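Local structure of hypothetical protein TTMA177 (2ZDJ) at residues L27-S32 with G46-V51. The protein is of unknown function, a small phage protein of the alpha and beta class with a cystatin-like fold. Numbering follows the deposited sequence.
Sequences LEYIGS and GDYEEV
The Y29 hydroxyl donates a hydrogen bond to D47, with Y29 OH 2.9 Å from D47 OD1, and this is the polar link between the end of the helix and the start of the strand. The carboxylate oxygen lies at the edge of the Y29 ring, in its plane, while ring and carboxylate planes are turned 51° apart. OD1 is met on its syn side, 31° out of the carboxylate plane. A second donor, the backbone N of Y48, reaches D47 OD1 at 2.7 Å from the anti side. The two donors, approaching from opposite faces of the carboxylate plane, together probably limit its rotation and tie the tyrosine to the strand backbone. With CG anti to the backbone N (chi1 180°), the Y29 ring extends from the helix toward the strand.

Apolar contacts continue inward. CE2 of Y29 meets CD2 of Y48 obliquely at 4.0 Å. Further along, CD1 of I30 meets CG1 of V51 at 4.1 Å. I30 and V51 both leave the backbone toward the opposite segment.

The helix closes with a Schellman motif: S32 N bonds to L27 O at 2.9 Å, the G31 N to E28 O bond is weak, and G31 takes positive phi. On the other segment, E49 and E50 both face K42 in a classic beta bulge, separating the D47–Y48 strand piece from V51.

Y48 and V51 also touch I26 of helix 20-30 and V41 of strand 38-44, and I30 reaches L68, so the contact, running from exposed Y29 to buried V51, seats the helix's C-terminal end against the antiparallel sheet, consistent with the cystatin-like class.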
loop_
_atom_site.group_PDB
_atom_site.type_symbol
_atom_site.label_atom_id
_atom_site.label_comp_id
_atom_site.label_asym_id
_atom_site.label_seq_id
_atom_site.Cartn_x
_atom_site.Cartn_y
_atom_site.Cartn_z
ATOM N N LEU A 27 -1.877 -8.542 -2.731
ATOM C CA LEU A 27 -0.944 -9.249 -1.870
ATOM C C LEU A 27 -0.521 -10.590 -2.492
ATOM O O LEU A 27 0.656 -10.941 -2.464
ATOM C CB LEU A 27 -1.563 -9.481 -0.477
ATOM C CG LEU A 27 -1.909 -8.270 0.408
ATOM C CD1 LEU A 27 -2.694 -8.724 1.634
ATOM C CD2 LEU A 27 -0.641 -7.558 0.839
ATOM N N GLU A 28 -1.464 -11.330 -3.074
ATOM C CA GLU A 28 -1.109 -12.617 -3.677
ATOM C C GLU A 28 -0.259 -12.387 -4.910
ATOM O O GLU A 28 0.679 -13.139 -5.185
ATOM C CB GLU A 28 -2.362 -13.417 -4.068
ATOM C CG GLU A 28 -3.171 -13.888 -2.889
ATOM C CD GLU A 28 -4.201 -14.934 -3.274
ATOM O OE1 GLU A 28 -5.063 -15.248 -2.420
ATOM O OE2 GLU A 28 -4.139 -15.441 -4.420
ATOM N N TYR A 29 -0.607 -11.344 -5.654
ATOM C CA TYR A 29 0.121 -10.979 -6.857
ATOM C C TYR A 29 1.597 -10.772 -6.510
ATOM O O TYR A 29 2.487 -11.345 -7.138
ATOM C CB TYR A 29 -0.455 -9.685 -7.432
ATOM C CG TYR A 29 0.231 -9.198 -8.688
ATOM C CD1 TYR A 29 0.307 -10.006 -9.826
ATOM C CD2 TYR A 29 0.792 -7.926 -8.745
ATOM C CE1 TYR A 29 0.925 -9.557 -10.989
ATOM C CE2 TYR A 29 1.414 -7.464 -9.898
ATOM C CZ TYR A 29 1.478 -8.283 -11.019
ATOM O OH TYR A 29 2.089 -7.820 -12.162
ATOM N N ILE A 30 1.854 -9.960 -5.493
ATOM C CA ILE A 30 3.228 -9.681 -5.110
ATOM C C ILE A 30 3.839 -10.742 -4.206
ATOM O O ILE A 30 5.014 -10.667 -3.857
ATOM C CB ILE A 30 3.340 -8.306 -4.447
ATOM C CG1 ILE A 30 2.622 -8.302 -3.104
ATOM C CG2 ILE A 30 2.748 -7.254 -5.373
ATOM C CD1 ILE A 30 2.804 -6.998 -2.334
ATOM N N GLY A 31 3.031 -11.729 -3.829
ATOM C CA GLY A 31 3.519 -12.816 -3.000
ATOM C C GLY A 31 3.802 -12.491 -1.553
ATOM O O GLY A 31 4.650 -13.128 -0.936
ATOM N N SER A 32 3.088 -11.520 -0.997
ATOM C CA SER A 32 3.293 -11.133 0.392
ATOM C C SER A 32 2.384 -11.882 1.359
ATOM O O SER A 32 1.212 -12.112 1.061
ATOM C CB SER A 32 3.046 -9.640 0.559
ATOM O OG SER A 32 3.001 -9.306 1.935
ATOM N N GLY A 46 1.525 0.230 -16.663
ATOM C CA GLY A 46 0.647 -0.929 -16.644
ATOM C C GLY A 46 0.915 -1.994 -15.590
ATOM O O GLY A 46 0.414 -3.113 -15.698
ATOM N N ASP A 47 1.700 -1.666 -14.570
ATOM C CA ASP A 47 1.993 -2.627 -13.507
ATOM C C ASP A 47 2.016 -1.865 -12.181
ATOM O O ASP A 47 1.886 -0.640 -12.164
ATOM C CB ASP A 47 3.351 -3.292 -13.763
ATOM C CG ASP A 47 3.479 -4.659 -13.103
ATOM O OD1 ASP A 47 2.708 -4.966 -12.170
ATOM O OD2 ASP A 47 4.368 -5.434 -13.516
ATOM N N TYR A 48 2.153 -2.584 -11.072
ATOM C CA TYR A 48 2.212 -1.944 -9.758
ATOM C C TYR A 48 3.686 -1.687 -9.482
ATOM O O TYR A 48 4.446 -2.620 -9.259
ATOM C CB TYR A 48 1.618 -2.868 -8.689
ATOM C CG TYR A 48 0.117 -2.991 -8.776
ATOM C CD1 TYR A 48 -0.709 -2.105 -8.091
ATOM C CD2 TYR A 48 -0.479 -3.966 -9.579
ATOM C CE1 TYR A 48 -2.091 -2.177 -8.202
ATOM C CE2 TYR A 48 -1.862 -4.051 -9.700
ATOM C CZ TYR A 48 -2.666 -3.151 -9.011
ATOM O OH TYR A 48 -4.043 -3.196 -9.148
ATOM N N GLU A 49 4.094 -0.425 -9.519
ATOM C CA GLU A 49 5.489 -0.068 -9.289
ATOM C C GLU A 49 5.846 -0.114 -7.808
ATOM O O GLU A 49 6.972 -0.446 -7.431
ATOM C CB GLU A 49 5.763 1.327 -9.842
ATOM C CG GLU A 49 7.230 1.716 -9.834
ATOM C CD GLU A 49 8.066 0.841 -10.746
ATOM O OE1 GLU A 49 7.672 0.657 -11.922
ATOM O OE2 GLU A 49 9.117 0.342 -10.284
ATOM N N GLU A 50 4.883 0.239 -6.964
ATOM C CA GLU A 50 5.092 0.210 -5.528
ATOM C C GLU A 50 3.816 -0.226 -4.831
ATOM O O GLU A 50 2.705 0.023 -5.313
ATOM C CB GLU A 50 5.505 1.598 -4.999
ATOM C CG GLU A 50 6.942 2.010 -5.295
ATOM C CD GLU A 50 7.271 3.434 -4.822
ATOM O OE1 GLU A 50 6.889 3.818 -3.693
ATOM O OE2 GLU A 50 7.929 4.167 -5.579
ATOM N N VAL A 51 3.982 -0.902 -3.703
ATOM C CA VAL A 51 2.851 -1.324 -2.895
ATOM C C VAL A 51 3.245 -1.159 -1.427
ATOM O O VAL A 51 4.252 -1.698 -0.972
ATOM C CB VAL A 51 2.449 -2.799 -3.180
ATOM C CG1 VAL A 51 1.302 -3.210 -2.281
ATOM C CG2 VAL A 51 2.032 -2.951 -4.639
#